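Local structure of toluene, o-xylene monooxygenase oxygenase subunit (2INC) at residues Trp65-Tyr79 with Pro140-Asp154. The protein probably forms part of the oxygenase component of a bacterial multicomponent monooxygenase that hydroxylates toluene and o-xylene. Sequence-based numbering, arbitrary orientation.
Sequences WNAFRDPDQLVYRTY and PASTITNCATYETAD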
ATOM      1  N   TRP B  65      10.281 -16.190  31.024  1.00 36.97           N
ATOM      2  CA  TRP B  65      10.006 -16.783  29.716  1.00 35.19           C
ATOM      3  C   TRP B  65       9.742 -15.710  28.676  1.00 35.55           C
ATOM      4  O   TRP B  65       9.882 -15.954  27.471  1.00 34.73           O
ATOM      5  CB  TRP B  65       8.784 -17.686  29.785  1.00 34.55           C
ATOM      6  CG  TRP B  65       9.041 -19.047  30.420  1.00 36.31           C
ATOM      7  CD1 TRP B  65       8.437 -19.555  31.532  1.00 36.71           C
ATOM      8  CD2 TRP B  65       9.942 -20.059  29.950  1.00 37.66           C
ATOM      9  NE1 TRP B  65       8.908 -20.825  31.800  1.00 36.63           N
ATOM     10  CE2 TRP B  65       9.820 -21.168  30.836  1.00 37.58           C
ATOM     11  CE3 TRP B  65      10.836 -20.145  28.867  1.00 37.36           C
ATOM     12  CZ2 TRP B  65      10.567 -22.325  30.692  1.00 37.49           C
ATOM     13  CZ3 TRP B  65      11.589 -21.321  28.720  1.00 36.78           C
ATOM     14  CH2 TRP B  65      11.443 -22.392  29.646  1.00 35.31           C
ATOM     15  N   ASN B  66       9.354 -14.521  29.123  1.00 34.97           N
ATOM     16  CA  ASN B  66       9.237 -13.376  28.186  1.00 35.44           C
ATOM     17  C   ASN B  66      10.498 -12.936  27.455  1.00 35.84           C
ATOM     18  O   ASN B  66      10.376 -12.248  26.439  1.00 36.03           O
ATOM     19  CB  ASN B  66       8.554 -12.150  28.800  1.00 33.42           C
ATOM     20  CG  ASN B  66       6.991 -12.279  28.844  1.00 38.13           C
ATOM     21  OD1 ASN B  66       6.306 -12.553  27.839  1.00 34.75           O
ATOM     22  ND2 ASN B  66       6.453 -12.015  30.005  1.00 36.33           N
ATOM     23  N   ALA B  67      11.683 -13.317  27.967  1.00 35.84           N
ATOM     24  CA  ALA B  67      12.937 -13.082  27.264  1.00 37.30           C
ATOM     25  C   ALA B  67      13.101 -13.900  25.966  1.00 36.58           C
ATOM     26  O   ALA B  67      13.972 -13.605  25.171  1.00 35.60           O
ATOM     27  CB  ALA B  67      14.142 -13.319  28.172  1.00 37.34           C
ATOM     28  N   PHE B  68      12.268 -14.905  25.748  1.00 35.23           N
ATOM     29  CA  PHE B  68      12.405 -15.716  24.558  1.00 34.53           C
ATOM     30  C   PHE B  68      12.204 -14.901  23.287  1.00 35.41           C
ATOM     31  O   PHE B  68      11.303 -14.056  23.207  1.00 34.17           O
ATOM     32  CB  PHE B  68      11.377 -16.877  24.560  1.00 35.75           C
ATOM     33  CG  PHE B  68      11.433 -17.722  23.301  1.00 36.98           C
ATOM     34  CD1 PHE B  68      12.514 -18.584  23.076  1.00 36.23           C
ATOM     35  CD2 PHE B  68      10.438 -17.615  22.305  1.00 35.14           C
ATOM     36  CE1 PHE B  68      12.610 -19.343  21.880  1.00 34.34           C
ATOM     37  CE2 PHE B  68      10.515 -18.386  21.133  1.00 36.44           C
ATOM     38  CZ  PHE B  68      11.574 -19.241  20.912  1.00 35.10           C
ATOM     39  N   ARG B  69      13.038 -15.179  22.281  1.00 36.18           N
ATOM     40  CA  ARG B  69      12.983 -14.503  20.994  1.00 36.40           C
ATOM     41  C   ARG B  69      13.024 -15.562  19.889  1.00 37.28           C
ATOM     42  O   ARG B  69      13.940 -16.379  19.857  1.00 36.97           O
ATOM     43  CB  ARG B  69      14.161 -13.507  20.847  1.00 37.32           C
ATOM     44  CG  ARG B  69      14.233 -12.431  21.939  1.00 38.13           C
ATOM     45  CD  ARG B  69      13.118 -11.400  21.702  1.00 35.80           C
ATOM     46  NE  ARG B  69      13.092 -10.303  22.706  1.00 35.88           N
ATOM     47  CZ  ARG B  69      12.379 -10.321  23.835  1.00 34.93           C
ATOM     48  NH1 ARG B  69      12.409  -9.272  24.655  1.00 39.34           N
ATOM     49  NH2 ARG B  69      11.630 -11.356  24.180  1.00 34.55           N
ATOM     50  N   ASP B  70      12.029 -15.549  18.990  1.00 36.46           N
ATOM     51  CA  ASP B  70      12.037 -16.345  17.743  1.00 37.12           C
ATOM     52  C   ASP B  70      13.264 -15.977  16.917  1.00 37.72           C
ATOM     53  O   ASP B  70      13.405 -14.807  16.546  1.00 37.15           O
ATOM     54  CB  ASP B  70      10.800 -15.999  16.901  1.00 36.37           C
ATOM     55  CG  ASP B  70      10.737 -16.750  15.568  1.00 40.79           C
ATOM     56  OD1 ASP B  70       9.769 -16.508  14.773  1.00 37.64           O
ATOM     57  OD2 ASP B  70      11.614 -17.615  15.321  1.00 42.53           O
ATOM     58  N   PRO B  71      14.135 -16.975  16.602  1.00 38.15           N
ATOM     59  CA  PRO B  71      15.325 -16.691  15.767  1.00 38.99           C
ATOM     60  C   PRO B  71      14.993 -16.199  14.348  1.00 39.06           C
ATOM     61  O   PRO B  71      15.784 -15.442  13.763  1.00 38.79           O
ATOM     62  CB  PRO B  71      16.081 -18.049  15.753  1.00 39.54           C
ATOM     63  CG  PRO B  71      15.051 -19.071  16.044  1.00 39.48           C
ATOM     64  CD  PRO B  71      14.093 -18.396  17.022  1.00 37.85           C
ATOM     65  N   ASP B  72      13.819 -16.574  13.803  1.00 37.99           N
ATOM     66  CA  ASP B  72      13.371 -16.039  12.524  1.00 37.18           C
ATOM     67  C   ASP B  72      12.645 -14.678  12.677  1.00 36.82           C
ATOM     68  O   ASP B  72      12.399 -14.011  11.702  1.00 37.75           O
ATOM     69  CB  ASP B  72      12.432 -17.054  11.813  1.00 38.34           C
ATOM     70  CG  ASP B  72      13.180 -18.282  11.260  1.00 39.82           C
ATOM     71  OD1 ASP B  72      13.668 -19.116  12.068  1.00 42.62           O
ATOM     72  OD2 ASP B  72      13.275 -18.421  10.021  1.00 44.32           O
ATOM     73  N   GLN B  73      12.295 -14.280  13.899  1.00 36.57           N
ATOM     74  CA  GLN B  73      11.672 -12.970  14.173  1.00 36.46           C
ATOM     75  C   GLN B  73      10.373 -12.742  13.421  1.00 34.46           C
ATOM     76  O   GLN B  73      10.053 -11.633  13.032  1.00 34.71           O
ATOM     77  CB  GLN B  73      12.651 -11.815  13.898  1.00 36.97           C
ATOM     78  CG  GLN B  73      13.866 -11.923  14.805  1.00 42.44           C
ATOM     79  CD  GLN B  73      14.817 -10.746  14.760  1.00 51.84           C
ATOM     80  OE1 GLN B  73      16.034 -10.938  14.898  1.00 59.26           O
ATOM     81  NE2 GLN B  73      14.300  -9.532  14.566  1.00 54.06           N
ATOM     82  N   LEU B  74       9.590 -13.791  13.241  1.00 32.63           N
ATOM     83  CA  LEU B  74       8.409 -13.666  12.412  1.00 33.68           C
ATOM     84  C   LEU B  74       7.391 -12.805  13.119  1.00 32.15           C
ATOM     85  O   LEU B  74       7.204 -12.907  14.338  1.00 34.48           O
ATOM     86  CB  LEU B  74       7.759 -15.038  12.196  1.00 33.50           C
ATOM     87  CG  LEU B  74       8.359 -15.917  11.129  1.00 36.16           C
ATOM     88  CD1 LEU B  74       7.499 -17.247  11.147  1.00 40.61           C
ATOM     89  CD2 LEU B  74       8.202 -15.197   9.804  1.00 40.38           C
ATOM     90  N   VAL B  75       6.728 -11.978  12.332  1.00 32.56           N
ATOM     91  CA  VAL B  75       5.535 -11.303  12.764  1.00 31.87           C
ATOM     92  C   VAL B  75       4.526 -11.596  11.686  1.00 32.13           C
ATOM     93  O   VAL B  75       4.874 -12.105  10.632  1.00 33.19           O
ATOM     94  CB  VAL B  75       5.690  -9.772  12.947  1.00 30.50           C
ATOM     95  CG1 VAL B  75       6.779  -9.473  14.029  1.00 32.67           C
ATOM     96  CG2 VAL B  75       5.999  -9.041  11.621  1.00 29.30           C
ATOM     97  N   TYR B  76       3.289 -11.261  11.964  1.00 31.87           N
ATOM     98  CA  TYR B  76       2.222 -11.557  11.028  1.00 32.31           C
ATOM     99  C   TYR B  76       2.530 -10.994   9.641  1.00 33.17           C
ATOM    100  O   TYR B  76       2.350 -11.677   8.632  1.00 34.23           O
ATOM    101  CB  TYR B  76       0.983 -10.928  11.551  1.00 31.62           C
ATOM    102  CG  TYR B  76      -0.243 -11.137  10.675  1.00 31.33           C
ATOM    103  CD1 TYR B  76      -0.559 -10.216   9.651  1.00 28.35           C
ATOM    104  CD2 TYR B  76      -1.078 -12.219  10.911  1.00 31.01           C
ATOM    105  CE1 TYR B  76      -1.695 -10.415   8.831  1.00 30.18           C
ATOM    106  CE2 TYR B  76      -2.245 -12.405  10.164  1.00 30.26           C
ATOM    107  CZ  TYR B  76      -2.546 -11.498   9.134  1.00 29.95           C
ATOM    108  OH  TYR B  76      -3.727 -11.761   8.438  1.00 30.45           O
ATOM    109  N   ARG B  77       3.036  -9.759   9.583  1.00 32.94           N
ATOM    110  CA  ARG B  77       3.260  -9.113   8.302  1.00 32.71           C
ATOM    111  C   ARG B  77       4.309  -9.877   7.498  1.00 32.88           C
ATOM    112  O   ARG B  77       4.161 -10.054   6.285  1.00 33.48           O
ATOM    113  CB  ARG B  77       3.673  -7.659   8.521  1.00 34.23           C
ATOM    114  CG  ARG B  77       3.831  -6.877   7.251  1.00 34.65           C
ATOM    115  CD  ARG B  77       4.386  -5.476   7.628  1.00 36.51           C
ATOM    116  NE  ARG B  77       5.763  -5.558   8.123  1.00 37.43           N
ATOM    117  CZ  ARG B  77       6.845  -5.692   7.351  1.00 42.19           C
ATOM    118  NH1 ARG B  77       6.743  -5.741   6.012  1.00 41.69           N
ATOM    119  NH2 ARG B  77       8.056  -5.741   7.906  1.00 39.99           N
ATOM    120  N   THR B  78       5.374 -10.317   8.180  1.00 33.55           N
ATOM    121  CA  THR B  78       6.498 -10.950   7.474  1.00 33.84           C
ATOM    122  C   THR B  78       6.173 -12.450   7.204  1.00 33.31           C
ATOM    123  O   THR B  78       6.587 -12.998   6.190  1.00 31.97           O
ATOM    124  CB  THR B  78       7.814 -10.727   8.176  1.00 34.15           C
ATOM    125  OG1 THR B  78       7.708 -11.158   9.527  1.00 33.28           O
ATOM    126  CG2 THR B  78       8.191  -9.234   8.177  1.00 33.91           C
ATOM    127  N   TYR B  79       5.337 -13.058   8.035  1.00 32.27           N
ATOM    128  CA  TYR B  79       4.826 -14.412   7.785  1.00 32.05           C
ATOM    129  C   TYR B  79       4.063 -14.417   6.479  1.00 32.57           C
ATOM    130  O   TYR B  79       4.284 -15.282   5.628  1.00 32.15           O
ATOM    131  CB  TYR B  79       3.880 -14.880   8.914  1.00 31.54           C
ATOM    132  CG  TYR B  79       3.282 -16.267   8.619  1.00 32.54           C
ATOM    133  CD1 TYR B  79       2.052 -16.401   7.957  1.00 34.64           C
ATOM    134  CD2 TYR B  79       3.969 -17.433   8.977  1.00 31.47           C
ATOM    135  CE1 TYR B  79       1.498 -17.684   7.687  1.00 31.79           C
ATOM    136  CE2 TYR B  79       3.452 -18.691   8.691  1.00 32.27           C
ATOM    137  CZ  TYR B  79       2.243 -18.816   8.043  1.00 31.49           C
ATOM    138  OH  TYR B  79       1.759 -20.107   7.760  1.00 33.84           O
ATOM    139  N   PRO B 140       3.799 -19.994  28.288  1.00 33.95           N
ATOM    140  CA  PRO B 140       3.878 -18.870  29.223  1.00 33.51           C
ATOM    141  C   PRO B 140       4.409 -17.487  28.765  1.00 33.92           C
ATOM    142  O   PRO B 140       4.599 -16.624  29.629  1.00 35.25           O
ATOM    143  CB  PRO B 140       4.808 -19.414  30.310  1.00 33.71           C
ATOM    144  CG  PRO B 140       5.764 -20.295  29.531  1.00 35.61           C
ATOM    145  CD  PRO B 140       4.980 -20.889  28.408  1.00 33.54           C
ATOM    146  N   ALA B 141       4.685 -17.262  27.485  1.00 32.55           N
ATOM    147  CA  ALA B 141       5.207 -16.000  26.979  1.00 31.37           C
ATOM    148  C   ALA B 141       4.626 -15.813  25.585  1.00 32.07           C
ATOM    149  O   ALA B 141       4.581 -16.776  24.791  1.00 31.89           O
ATOM    150  CB  ALA B 141       6.665 -16.052  26.863  1.00 31.70           C
ATOM    151  N   SER B 142       4.265 -14.574  25.256  1.00 30.70           N
ATOM    152  CA  SER B 142       3.731 -14.247  23.924  1.00 31.94           C
ATOM    153  C   SER B 142       4.683 -14.561  22.769  1.00 32.49           C
ATOM    154  O   SER B 142       4.247 -14.913  21.655  1.00 31.41           O
ATOM    155  CB  SER B 142       3.231 -12.796  23.894  1.00 32.62           C
ATOM    156  OG  SER B 142       4.284 -11.894  24.197  1.00 33.96           O
ATOM    157  N   THR B 143       5.980 -14.477  22.990  1.00 31.02           N
ATOM    158  CA  THR B 143       6.918 -14.789  21.916  1.00 31.75           C
ATOM    159  C   THR B 143       7.000 -16.312  21.681  1.00 32.31           C
ATOM    160  O   THR B 143       7.229 -16.731  20.549  1.00 33.27           O
ATOM    161  CB  THR B 143       8.349 -14.281  22.184  1.00 30.93           C
ATOM    162  OG1 THR B 143       8.707 -14.654  23.525  1.00 32.08           O
ATOM    163  CG2 THR B 143       8.430 -12.756  21.997  1.00 32.18           C
ATOM    164  N   ILE B 144       6.749 -17.121  22.713  1.00 32.58           N
ATOM    165  CA  ILE B 144       6.662 -18.580  22.534  1.00 31.89           C
ATOM    166  C   ILE B 144       5.323 -18.867  21.832  1.00 30.54           C
ATOM    167  O   ILE B 144       5.294 -19.571  20.821  1.00 29.88           O
ATOM    168  CB  ILE B 144       6.695 -19.323  23.860  1.00 30.96           C
ATOM    169  CG1 ILE B 144       8.025 -19.092  24.566  1.00 31.43           C
ATOM    170  CG2 ILE B 144       6.530 -20.842  23.654  1.00 31.39           C
ATOM    171  CD1 ILE B 144       7.959 -19.621  26.046  1.00 31.59           C
ATOM    172  N   THR B 145       4.230 -18.328  22.358  1.00 29.92           N
ATOM    173  CA  THR B 145       2.928 -18.430  21.664  1.00 30.03           C
ATOM    174  C   THR B 145       2.945 -18.072  20.154  1.00 30.82           C
ATOM    175  O   THR B 145       2.360 -18.805  19.335  1.00 31.44           O
ATOM    176  CB  THR B 145       1.843 -17.586  22.371  1.00 29.99           C
ATOM    177  OG1 THR B 145       1.520 -18.209  23.598  1.00 31.96           O
ATOM    178  CG2 THR B 145       0.593 -17.482  21.473  1.00 30.30           C
ATOM    179  N   ASN B 146       3.609 -16.981  19.765  1.00 30.69           N
ATOM    180  CA  ASN B 146       3.601 -16.593  18.367  1.00 31.47           C
ATOM    181  C   ASN B 146       4.312 -17.605  17.463  1.00 31.36           C
ATOM    182  O   ASN B 146       3.837 -17.846  16.371  1.00 32.56           O
ATOM    183  CB  ASN B 146       4.187 -15.218  18.156  1.00 30.95           C
ATOM    184  CG  ASN B 146       3.313 -14.107  18.680  1.00 34.03           C
ATOM    185  OD1 ASN B 146       3.711 -12.948  18.615  1.00 39.32           O
ATOM    186  ND2 ASN B 146       2.124 -14.449  19.214  1.00 31.58           N
ATOM    187  N   CYS B 147       5.434 -18.188  17.900  1.00 31.14           N
ATOM    188  CA  CYS B 147       6.053 -19.263  17.118  1.00 31.25           C
ATOM    189  C   CYS B 147       5.030 -20.398  16.858  1.00 31.92           C
ATOM    190  O   CYS B 147       5.007 -20.935  15.765  1.00 31.99           O
ATOM    191  CB  CYS B 147       7.224 -19.818  17.836  1.00 31.03           C
ATOM    192  SG  CYS B 147       8.514 -18.596  17.855  1.00 35.69           S
ATOM    193  N   ALA B 148       4.262 -20.776  17.881  1.00 29.69           N
ATOM    194  CA  ALA B 148       3.206 -21.822  17.767  1.00 29.02           C
ATOM    195  C   ALA B 148       2.026 -21.408  16.843  1.00 28.80           C
ATOM    196  O   ALA B 148       1.444 -22.266  16.106  1.00 29.06           O
ATOM    197  CB  ALA B 148       2.685 -22.246  19.227  1.00 28.70           C
ATOM    198  N   THR B 149       1.668 -20.114  16.883  1.00 28.74           N
ATOM    199  CA  THR B 149       0.679 -19.515  15.974  1.00 28.87           C
ATOM    200  C   THR B 149       1.092 -19.742  14.528  1.00 28.64           C
ATOM    201  O   THR B 149       0.340 -20.287  13.774  1.00 28.54           O
ATOM    202  CB  THR B 149       0.496 -17.961  16.218  1.00 28.90           C
ATOM    203  OG1 THR B 149       0.128 -17.730  17.618  1.00 29.60           O
ATOM    204  CG2 THR B 149      -0.671 -17.402  15.273  1.00 30.25           C
ATOM    205  N   TYR B 150       2.306 -19.339  14.160  1.00 28.77           N
ATOM    206  CA  TYR B 150       2.728 -19.436  12.742  1.00 29.09           C
ATOM    207  C   TYR B 150       2.959 -20.907  12.352  1.00 29.76           C
ATOM    208  O   TYR B 150       2.708 -21.302  11.227  1.00 31.67           O
ATOM    209  CB  TYR B 150       3.957 -18.537  12.464  1.00 29.84           C
ATOM    210  CG  TYR B 150       3.660 -17.097  12.887  1.00 30.39           C
ATOM    211  CD1 TYR B 150       4.573 -16.387  13.673  1.00 30.02           C
ATOM    212  CD2 TYR B 150       2.436 -16.494  12.572  1.00 32.70           C
ATOM    213  CE1 TYR B 150       4.291 -15.080  14.091  1.00 31.44           C
ATOM    214  CE2 TYR B 150       2.121 -15.157  13.039  1.00 30.71           C
ATOM    215  CZ  TYR B 150       3.091 -14.471  13.786  1.00 32.48           C
ATOM    216  OH  TYR B 150       2.823 -13.167  14.274  1.00 30.89           O
ATOM    217  N   GLU B 151       3.313 -21.739  13.320  1.00 29.58           N
ATOM    218  CA  GLU B 151       3.515 -23.157  13.036  1.00 29.66           C
ATOM    219  C   GLU B 151       2.147 -23.801  12.796  1.00 30.21           C
ATOM    220  O   GLU B 151       1.980 -24.668  11.953  1.00 28.04           O
ATOM    221  CB  GLU B 151       4.253 -23.790  14.225  1.00 29.43           C
ATOM    222  CG  GLU B 151       4.264 -25.353  14.214  1.00 32.11           C
ATOM    223  CD  GLU B 151       5.019 -25.935  15.422  1.00 33.15           C
ATOM    224  OE1 GLU B 151       6.031 -25.337  15.824  1.00 35.02           O
ATOM    225  OE2 GLU B 151       4.609 -27.014  15.902  1.00 34.60           O
ATOM    226  N   THR B 152       1.167 -23.381  13.556  1.00 28.67           N
ATOM    227  CA  THR B 152      -0.209 -23.909  13.354  1.00 29.13           C
ATOM    228  C   THR B 152      -0.681 -23.594  11.930  1.00 29.99           C
ATOM    229  O   THR B 152      -1.293 -24.452  11.251  1.00 28.63           O
ATOM    230  CB  THR B 152      -1.179 -23.338  14.401  1.00 28.80           C
ATOM    231  OG1 THR B 152      -0.697 -23.745  15.698  1.00 28.91           O
ATOM    232  CG2 THR B 152      -2.551 -23.938  14.232  1.00 28.19           C
ATOM    233  N   ALA B 153      -0.463 -22.336  11.524  1.00 29.50           N
ATOM    234  CA  ALA B 153      -0.823 -21.895  10.172  1.00 29.42           C
ATOM    235  C   ALA B 153      -0.104 -22.761   9.152  1.00 29.88           C
ATOM    236  O   ALA B 153      -0.684 -23.132   8.133  1.00 27.82           O
ATOM    237  CB  ALA B 153      -0.489 -20.429   9.999  1.00 28.70           C
ATOM    238  N   ASP B 154       1.190 -23.023   9.363  1.00 29.49           N
ATOM    239  CA  ASP B 154       1.910 -23.959   8.462  1.00 29.33           C
ATOM    240  C   ASP B 154       1.308 -25.346   8.427  1.00 29.20           C
ATOM    241  O   ASP B 154       1.250 -25.959   7.360  1.00 29.66           O
ATOM    242  CB  ASP B 154       3.367 -24.092   8.874  1.00 28.69           C
ATOM    243  CG  ASP B 154       4.135 -22.790   8.721  1.00 29.82           C
ATOM    244  OD1 ASP B 154       5.205 -22.673   9.379  1.00 36.67           O
ATOM    245  OD2 ASP B 154       3.699 -21.865   7.969  1.00 31.47           O
TER
HETATM  246  O   HOH W   1       3.882 -12.855  27.405  1.00 30.06           O
HETATM  247  O   HOH W   2       7.625 -12.090  25.332  1.00 34.90           O
HETATM  248  O   HOH W   3       3.691 -14.041  29.965  1.00 36.53           O
HETATM  249  O   HOH W   4       5.581 -12.190  16.409  1.00 37.37           O
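Tyr79 and Tyr150 run antiparallel past one another, their rings nearly parallel (22°) but so offset that CD2 of Tyr79 rests on CB of Tyr150, 3.7 Å away. A chi1 of 177°, which turns the ring away from the backbone N, carries Tyr79 along helix 142-172, where its OH donates to Asp154 OD2 at 2.6 Å, meeting that oxygen from above the carboxylate plane, while Ala153 CB packs against the phenol end, 3.2 Å from Tyr79 OH. A phenylalanine here would probably leave Asp154 OD2 without its tyrosine donor and break the link to an aromatic side chain of another protein's chain. On the same side of the Tyr150 ring as Tyr79, Leu74 CB meets CD1 at 3.8 Å; Tyr150 OH bonds to a polar side chain of another protein's chain.

Nearer the helix start, Cys147 SG sits at the edge of the Phe68 ring and 3.6 Å from Asp70 CB, and Ile144 CG1 leans on Phe68 CD2. Thr143 OG1 donates to Phe68 O at 2.7 Å; Arg69 NH2 reaches the same oxygen from the opposite face of the carbonyl plane. A water accepts from Ser142 N (2.8 Å) and donates to Asn66 OD1. Pro140 CG covers one face of the Trp65 pyrrole ring, 3.7 Å from its centroid, a CH-pi contact.

In the second shell, Asp70 OD2 accepts from Asp72 N in an Asx turn and OD1 from Leu74 N, shaping the loop, while Asp154 OD1 is held by Arg256 and His257. The loop and first turn of helix 76-99 are thus fastened along helix 142-172 of this ferritin-like bundle by polar links, Phe68 O doubly held, set among apolar contacts, and the arginine beside Asp154 probably stabilises its carboxylate as an anion.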